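Local coordinates for tetratricopeptide TPR_2 repeat protein (Thermobaculum terrenum, PDB 5DJS) that pairs tetratricopeptide repeats with a family 41 glycosyltransferase region of GT-B type and binds uridine-5'-diphosphate in a pocket, at residues G116-L121 with S245-M250; L241-W246 with N272-R277. The protein carries 1 engineered substitution. One frame throughout, in Å; residues are numbered along the deposited sequence.

Contacts 1 and 2 lie about 11 Å apart, centre to centre, and share Ser245 and Trp246 in the loop that follows strand 240-243. Along the chain, helix 111-120 supplies residues 116-121 first; residues 241-246 begin on strand 240-243 and overlap 245-250 at Ser245 and Trp246, and the loop at 272-277 comes last, before strand 281-285. Contact 1 joins the helix to the loop beyond the strand, whereas contact 2 joins that loop to a later one of the same six-stranded parallel sheet. Tyr118 OH also reaches Thr273 O, probably through a hydrogen bond, at 2.6 Å. Helix and both loops thus form one continuous junction between the helical N-terminal region and one sheet of the GT-B fold.

Contact 1 of 2, residues G116-L121 with S245-M250; sequences GLYVAL and SWHLGM
Tyr118 and Val119, neighbours on helix 111-120, present an aromatic ring and a branched aliphatic group to the loop residues Trp246, His247 and Leu248. Tyr118 holds CG anti to its backbone N (chi1 177°), which carries the ring out to the loop. There its CD2-CE2 edge stands on one face of the His247 imidazole, with CD2 3.9 Å above the plane and over the ring centre. The two planes meet at 85°, a T-shaped pair. Toward Trp246 the same tyrosine ring is oblique, with the planes at 46°, and Tyr118 CE2 touches Trp246 CZ2 at 3.6 Å. His247 CB lies over one face of the Trp246 indole, toward its rim, and CG, anti to the carbonyl carbon, presents a face of the imidazole to Tyr118; the three rings make one aromatic cluster. Val119 suits its place beside them because its two methyls diverge: CG2 meets His247 CB at 3.7 Å and Trp246 CZ3 at 3.8 Å, while CG1 meets Leu248 CD2 at 3.6 Å. Helix 129-143 also flanks the cluster, through Ala136 against Tyr118 and Trp139 edge-to-face with His247. On other sides of helix 111-120, Leu117 and Ala120 pack on helix 93-106, so this helix joins the helical array to the loop between strand 240-243 and helix 253-257.

Contact 2 of 2, residues L241-W246 with N272-R277; sequences LVDLSW and NTTGMR
Asp243, the last residue of strand 240-243, accepts the backbone N-H of Trp246 on OD1 at 3.0 Å, nearly straight at 173° and through the syn lone pair. This Asx motif holds the turn that follows the strand, and the short side chain lets OD1 reach the N-H three residues on as the chain folds round it; OD2 is taken by Thr266 OG1 on the adjoining strand 263-266. The indole of Trp246, its CG anti to the backbone N, then reaches the second loop. Its shorter bond, NE1 to Asn272 O at 2.7 Å, is bent to 122° and weak. Thr273 O sits at the indole edge, near its plane, and takes a straighter but longer weak bond from NE1 (141°, 3.5 Å). Loop 272-277 is shaped by two successive ST turns: Thr273 OG1 accepts from Gly275 N at 3.0 Å, and Thr274 OG1 from Met276 N at 3.3 Å. Both hydroxyls also bond to Glu299. Gly275, just after Thr274, has a positive phi that would jam a CB against the preceding carbonyl O. Farther out, Thr274 CG2 packs on Trp246 CD1 at 3.8 Å, and Asn272 CB lies 4.0 Å from Trp246 CZ2. Since Thr273 O also accepts from Tyr118 OH, its bond from NE1 is secondary; the Asp243 carboxylate holds the Trp246 backbone, while packing and two weak bonds together probably place the ring.

Contact 1 of 2, residues G116-L121 with S245-M250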
ATOM      1  N   GLY A 116       4.766 -11.565   2.889  1.00 44.63           N
ATOM      2  CA  GLY A 116       4.283 -11.478   1.515  1.00 43.47           C
ATOM      3  C   GLY A 116       3.046 -12.322   1.305  1.00 43.18           C
ATOM      4  O   GLY A 116       2.065 -11.862   0.719  1.00 43.00           O
ATOM      5  N   LEU A 117       3.094 -13.552   1.813  1.00 42.69           N
ATOM      6  CA  LEU A 117       1.948 -14.461   1.782  1.00 41.41           C
ATOM      7  C   LEU A 117       0.756 -13.850   2.523  1.00 38.19           C
ATOM      8  O   LEU A 117      -0.337 -13.768   1.961  1.00 39.20           O
ATOM      9  CB  LEU A 117       2.329 -15.827   2.370  1.00 41.90           C
ATOM     10  CG  LEU A 117       1.240 -16.896   2.461  1.00 42.24           C
ATOM     11  CD1 LEU A 117       0.688 -17.244   1.090  1.00 44.59           C
ATOM     12  CD2 LEU A 117       1.788 -18.133   3.143  1.00 42.10           C
ATOM     13  N   TYR A 118       0.972 -13.404   3.759  1.00 34.97           N
ATOM     14  CA  TYR A 118      -0.073 -12.699   4.538  1.00 34.79           C
ATOM     15  C   TYR A 118      -0.718 -11.547   3.766  1.00 34.93           C
ATOM     16  O   TYR A 118      -1.947 -11.463   3.696  1.00 34.44           O
ATOM     17  CB  TYR A 118       0.500 -12.169   5.855  1.00 34.18           C
ATOM     18  CG  TYR A 118      -0.460 -11.367   6.718  1.00 34.51           C
ATOM     19  CD1 TYR A 118      -1.758 -11.816   6.974  1.00 34.46           C
ATOM     20  CD2 TYR A 118      -0.047 -10.170   7.319  1.00 33.73           C
ATOM     21  CE1 TYR A 118      -2.624 -11.079   7.779  1.00 35.38           C
ATOM     22  CE2 TYR A 118      -0.898  -9.436   8.128  1.00 33.80           C
ATOM     23  CZ  TYR A 118      -2.180  -9.887   8.357  1.00 34.63           C
ATOM     24  OH  TYR A 118      -3.009  -9.158   9.179  1.00 34.75           O
ATOM     25  N   VAL A 119       0.117 -10.680   3.191  1.00 34.29           N
ATOM     26  CA  VAL A 119      -0.349  -9.589   2.330  1.00 35.08           C
ATOM     27  C   VAL A 119      -1.154 -10.123   1.146  1.00 36.47           C
ATOM     28  O   VAL A 119      -2.276  -9.680   0.906  1.00 37.76           O
ATOM     29  CB  VAL A 119       0.834  -8.754   1.798  1.00 34.07           C
ATOM     30  CG1 VAL A 119       0.416  -7.833   0.654  1.00 33.26           C
ATOM     31  CG2 VAL A 119       1.440  -7.952   2.933  1.00 33.95           C
ATOM     32  N   ALA A 120      -0.571 -11.084   0.431  1.00 37.65           N
ATOM     33  CA  ALA A 120      -1.159 -11.645  -0.789  1.00 38.53           C
ATOM     34  C   ALA A 120      -2.582 -12.158  -0.599  1.00 41.97           C
ATOM     35  O   ALA A 120      -3.415 -12.004  -1.494  1.00 47.56           O
ATOM     36  CB  ALA A 120      -0.279 -12.757  -1.336  1.00 37.90           C
ATOM     37  N   LEU A 121      -2.858 -12.757   0.562  1.00 43.52           N
ATOM     38  CA  LEU A 121      -4.196 -13.276   0.888  1.00 44.11           C
ATOM     39  C   LEU A 121      -5.313 -12.221   0.798  1.00 42.34           C
ATOM     40  O   LEU A 121      -6.461 -12.551   0.530  1.00 42.83           O
ATOM     41  CB  LEU A 121      -4.197 -13.939   2.283  1.00 46.44           C
ATOM     42  CG  LEU A 121      -3.943 -15.450   2.375  1.00 47.17           C
ATOM     43  CD1 LEU A 121      -2.718 -15.904   1.605  1.00 47.99           C
ATOM     44  CD2 LEU A 121      -3.837 -15.877   3.833  1.00 46.98           C
ATOM     45  N   SER A 245       4.770   1.796   7.457  1.00 42.40           N
ATOM     46  CA  SER A 245       4.909   0.864   6.331  1.00 42.45           C
ATOM     47  C   SER A 245       4.030  -0.381   6.391  1.00 43.55           C
ATOM     48  O   SER A 245       3.474  -0.778   5.367  1.00 44.63           O
ATOM     49  CB  SER A 245       6.369   0.452   6.132  1.00 41.57           C
ATOM     50  OG  SER A 245       7.122   1.532   5.589  1.00 39.24           O
ATOM     51  N   TRP A 246       3.941  -1.003   7.570  1.00 45.05           N
ATOM     52  CA  TRP A 246       3.206  -2.278   7.786  1.00 41.80           C
ATOM     53  C   TRP A 246       3.854  -3.376   6.916  1.00 41.64           C
ATOM     54  O   TRP A 246       4.909  -3.177   6.282  1.00 42.30           O
ATOM     55  CB  TRP A 246       1.682  -2.081   7.551  1.00 40.99           C
ATOM     56  CG  TRP A 246       0.721  -3.228   7.892  1.00 40.69           C
ATOM     57  CD1 TRP A 246       0.186  -3.549   9.105  1.00 39.25           C
ATOM     58  CD2 TRP A 246       0.142  -4.145   6.951  1.00 42.82           C
ATOM     59  NE1 TRP A 246      -0.656  -4.640   8.979  1.00 41.20           N
ATOM     60  CE2 TRP A 246      -0.694  -5.025   7.664  1.00 43.00           C
ATOM     61  CE3 TRP A 246       0.292  -4.331   5.580  1.00 43.28           C
ATOM     62  CZ2 TRP A 246      -1.400  -6.072   7.028  1.00 43.29           C
ATOM     63  CZ3 TRP A 246      -0.399  -5.361   4.949  1.00 44.11           C
ATOM     64  CH2 TRP A 246      -1.235  -6.213   5.669  1.00 43.55           C
ATOM     65  N   HIS A 247       3.266  -4.555   6.935  1.00 39.78           N
ATOM     66  CA  HIS A 247       3.652  -5.632   6.049  1.00 39.29           C
ATOM     67  C   HIS A 247       3.762  -5.326   4.542  1.00 41.96           C
ATOM     68  O   HIS A 247       4.473  -6.038   3.851  1.00 42.65           O
ATOM     69  CB  HIS A 247       2.705  -6.805   6.263  1.00 38.77           C
ATOM     70  CG  HIS A 247       2.908  -7.504   7.566  1.00 37.76           C
ATOM     71  ND1 HIS A 247       2.141  -7.246   8.677  1.00 37.81           N
ATOM     72  CD2 HIS A 247       3.790  -8.458   7.931  1.00 37.17           C
ATOM     73  CE1 HIS A 247       2.539  -8.017   9.670  1.00 38.15           C
ATOM     74  NE2 HIS A 247       3.537  -8.765   9.241  1.00 38.85           N
ATOM     75  N   LEU A 248       3.126  -4.252   4.056  1.00 43.73           N
ATOM     76  CA  LEU A 248       3.097  -3.912   2.631  1.00 44.38           C
ATOM     77  C   LEU A 248       4.380  -3.237   2.184  1.00 43.74           C
ATOM     78  O   LEU A 248       4.608  -3.128   0.994  1.00 48.06           O
ATOM     79  CB  LEU A 248       1.966  -2.926   2.301  1.00 45.56           C
ATOM     80  CG  LEU A 248       0.505  -3.350   2.353  1.00 46.80           C
ATOM     81  CD1 LEU A 248      -0.443  -2.161   2.341  1.00 46.67           C
ATOM     82  CD2 LEU A 248       0.178  -4.335   1.250  1.00 48.60           C
ATOM     83  N   GLY A 249       5.194  -2.746   3.109  1.00 42.16           N
ATOM     84  CA  GLY A 249       6.320  -1.903   2.739  1.00 42.51           C
ATOM     85  C   GLY A 249       7.590  -2.333   3.406  1.00 41.86           C
ATOM     86  O   GLY A 249       7.618  -3.323   4.120  1.00 40.35           O
ATOM     87  N   MET A 250       8.642  -1.558   3.191  1.00 45.67           N
ATOM     88  CA  MET A 250       9.923  -1.810   3.824  1.00 50.16           C
ATOM     89  C   MET A 250       9.866  -1.373   5.296  1.00 48.70           C
ATOM     90  O   MET A 250      10.448  -0.371   5.702  1.00 47.22           O
ATOM     91  CB  MET A 250      11.034  -1.103   3.057  1.00 56.78           C
ATOM     92  CG  MET A 250      11.175  -1.599   1.627  1.00 62.96           C
ATOM     93  SD  MET A 250      12.842  -1.331   1.006  1.00 78.77           S
ATOM     94  CE  MET A 250      13.732  -2.627   1.892  1.00 76.48           C
TER

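Contact 2 of 2, residues L241-W246 with N272-R277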
ATOM      1  N   LEU A 241       6.094   5.775  18.821  1.00 41.58           N
ATOM      2  CA  LEU A 241       6.737   5.351  17.577  1.00 41.18           C
ATOM      3  C   LEU A 241       5.646   4.831  16.672  1.00 41.41           C
ATOM      4  O   LEU A 241       4.800   4.049  17.117  1.00 42.56           O
ATOM      5  CB  LEU A 241       7.779   4.275  17.843  1.00 40.34           C
ATOM      6  CG  LEU A 241       8.800   4.036  16.729  1.00 40.75           C
ATOM      7  CD1 LEU A 241       9.772   5.194  16.583  1.00 38.15           C
ATOM      8  CD2 LEU A 241       9.570   2.745  17.008  1.00 43.02           C
ATOM      9  N   VAL A 242       5.655   5.279  15.416  1.00 40.49           N
ATOM     10  CA  VAL A 242       4.586   4.966  14.466  1.00 41.18           C
ATOM     11  C   VAL A 242       5.131   4.197  13.269  1.00 40.36           C
ATOM     12  O   VAL A 242       6.056   4.650  12.580  1.00 38.09           O
ATOM     13  CB  VAL A 242       3.849   6.228  13.970  1.00 43.31           C
ATOM     14  CG1 VAL A 242       2.587   5.848  13.202  1.00 42.95           C
ATOM     15  CG2 VAL A 242       3.469   7.122  15.146  1.00 43.58           C
ATOM     16  N   ASP A 243       4.552   3.015  13.056  1.00 40.35           N
ATOM     17  CA  ASP A 243       4.823   2.188  11.883  1.00 37.92           C
ATOM     18  C   ASP A 243       3.940   2.668  10.748  1.00 37.02           C
ATOM     19  O   ASP A 243       2.733   2.440  10.759  1.00 39.00           O
ATOM     20  CB  ASP A 243       4.506   0.720  12.169  1.00 35.87           C
ATOM     21  CG  ASP A 243       4.456  -0.121  10.907  1.00 33.22           C
ATOM     22  OD1 ASP A 243       5.371   0.031  10.052  1.00 29.46           O
ATOM     23  OD2 ASP A 243       3.492  -0.918  10.778  1.00 29.24           O
ATOM     24  N   LEU A 244       4.559   3.314   9.778  1.00 36.19           N
ATOM     25  CA  LEU A 244       3.864   3.778   8.591  1.00 40.09           C
ATOM     26  C   LEU A 244       3.837   2.751   7.464  1.00 42.16           C
ATOM     27  O   LEU A 244       2.970   2.846   6.602  1.00 45.72           O
ATOM     28  CB  LEU A 244       4.503   5.077   8.080  1.00 39.15           C
ATOM     29  CG  LEU A 244       3.878   6.440   8.413  1.00 38.49           C
ATOM     30  CD1 LEU A 244       3.083   6.491   9.705  1.00 37.32           C
ATOM     31  CD2 LEU A 244       4.996   7.467   8.430  1.00 37.78           C
ATOM     32  N   SER A 245       4.770   1.796   7.457  1.00 42.40           N
ATOM     33  CA  SER A 245       4.909   0.864   6.331  1.00 42.45           C
ATOM     34  C   SER A 245       4.030  -0.381   6.391  1.00 43.55           C
ATOM     35  O   SER A 245       3.474  -0.778   5.367  1.00 44.63           O
ATOM     36  CB  SER A 245       6.369   0.452   6.132  1.00 41.57           C
ATOM     37  OG  SER A 245       7.122   1.532   5.589  1.00 39.24           O
ATOM     38  N   TRP A 246       3.941  -1.003   7.570  1.00 45.05           N
ATOM     39  CA  TRP A 246       3.206  -2.278   7.786  1.00 41.80           C
ATOM     40  C   TRP A 246       3.854  -3.376   6.916  1.00 41.64           C
ATOM     41  O   TRP A 246       4.909  -3.177   6.282  1.00 42.30           O
ATOM     42  CB  TRP A 246       1.682  -2.081   7.551  1.00 40.99           C
ATOM     43  CG  TRP A 246       0.721  -3.228   7.892  1.00 40.69           C
ATOM     44  CD1 TRP A 246       0.186  -3.549   9.105  1.00 39.25           C
ATOM     45  CD2 TRP A 246       0.142  -4.145   6.951  1.00 42.82           C
ATOM     46  NE1 TRP A 246      -0.656  -4.640   8.979  1.00 41.20           N
ATOM     47  CE2 TRP A 246      -0.694  -5.025   7.664  1.00 43.00           C
ATOM     48  CE3 TRP A 246       0.292  -4.331   5.580  1.00 43.28           C
ATOM     49  CZ2 TRP A 246      -1.400  -6.072   7.028  1.00 43.29           C
ATOM     50  CZ3 TRP A 246      -0.399  -5.361   4.949  1.00 44.11           C
ATOM     51  CH2 TRP A 246      -1.235  -6.213   5.669  1.00 43.55           C
ATOM     52  N   ASN A 272      -4.736  -4.512   8.009  1.00 38.34           N
ATOM     53  CA  ASN A 272      -5.079  -5.557   8.971  1.00 38.80           C
ATOM     54  C   ASN A 272      -4.034  -5.529  10.104  1.00 39.29           C
ATOM     55  O   ASN A 272      -3.088  -4.725  10.077  1.00 39.11           O
ATOM     56  CB  ASN A 272      -5.107  -6.930   8.246  1.00 38.39           C
ATOM     57  CG  ASN A 272      -6.020  -7.995   8.892  1.00 37.99           C
ATOM     58  OD1 ASN A 272      -6.056  -9.099   8.395  1.00 40.08           O
ATOM     59  ND2 ASN A 272      -6.757  -7.684   9.947  1.00 39.45           N
ATOM     60  N   THR A 273      -4.197  -6.394  11.097  1.00 38.41           N
ATOM     61  CA  THR A 273      -3.272  -6.477  12.208  1.00 38.40           C
ATOM     62  C   THR A 273      -1.867  -6.805  11.746  1.00 38.67           C
ATOM     63  O   THR A 273      -1.682  -7.480  10.726  1.00 41.00           O
ATOM     64  CB  THR A 273      -3.739  -7.526  13.246  1.00 40.20           C
ATOM     65  OG1 THR A 273      -2.960  -7.391  14.443  1.00 44.13           O
ATOM     66  CG2 THR A 273      -3.651  -8.979  12.700  1.00 39.84           C
ATOM     67  N   THR A 274      -0.885  -6.308  12.495  1.00 38.14           N
ATOM     68  CA  THR A 274       0.497  -6.766  12.382  1.00 38.24           C
ATOM     69  C   THR A 274       0.670  -8.181  12.950  1.00 39.72           C
ATOM     70  O   THR A 274       1.636  -8.871  12.611  1.00 37.28           O
ATOM     71  CB  THR A 274       1.460  -5.858  13.161  1.00 39.67           C
ATOM     72  OG1 THR A 274       1.024  -5.750  14.531  1.00 39.34           O
ATOM     73  CG2 THR A 274       1.540  -4.472  12.514  1.00 39.58           C
ATOM     74  N   GLY A 275      -0.241  -8.568  13.851  1.00 38.87           N
ATOM     75  CA  GLY A 275      -0.185  -9.829  14.554  1.00 39.16           C
ATOM     76  C   GLY A 275       0.615  -9.771  15.843  1.00 39.36           C
ATOM     77  O   GLY A 275       0.599 -10.747  16.616  1.00 39.78           O
ATOM     78  N   MET A 276       1.279  -8.635  16.097  1.00 37.03           N
ATOM     79  CA  MET A 276       2.299  -8.525  17.144  1.00 37.84           C
ATOM     80  C   MET A 276       1.708  -8.122  18.495  1.00 40.92           C
ATOM     81  O   MET A 276       0.787  -7.313  18.548  1.00 40.73           O
ATOM     82  CB  MET A 276       3.345  -7.479  16.744  1.00 35.69           C
ATOM     83  CG  MET A 276       4.121  -7.811  15.488  1.00 36.08           C
ATOM     84  SD  MET A 276       5.088  -6.414  14.881  1.00 37.96           S
ATOM     85  CE  MET A 276       6.298  -6.230  16.187  1.00 38.15           C
ATOM     86  N   ARG A 277       2.270  -8.668  19.580  1.00 48.20           N
ATOM     87  CA  ARG A 277       2.029  -8.163  20.947  1.00 51.27           C
ATOM     88  C   ARG A 277       2.624  -6.766  21.133  1.00 48.41           C
ATOM     89  O   ARG A 277       2.013  -5.920  21.788  1.00 49.56           O
ATOM     90  CB  ARG A 277       2.663  -9.073  22.009  1.00 58.49           C
ATOM     91  CG  ARG A 277       2.017 -10.434  22.196  1.00 63.81           C
ATOM     92  CD  ARG A 277       2.739 -11.227  23.282  1.00 69.47           C
ATOM     93  NE  ARG A 277       1.946 -11.324  24.510  1.00 77.13           N
ATOM     94  CZ  ARG A 277       1.061 -12.292  24.795  1.00 87.67           C
ATOM     95  NH1 ARG A 277       0.818 -13.298  23.945  1.00 88.64           N
ATOM     96  NH2 ARG A 277       0.402 -12.262  25.955  1.00 89.35           N
TER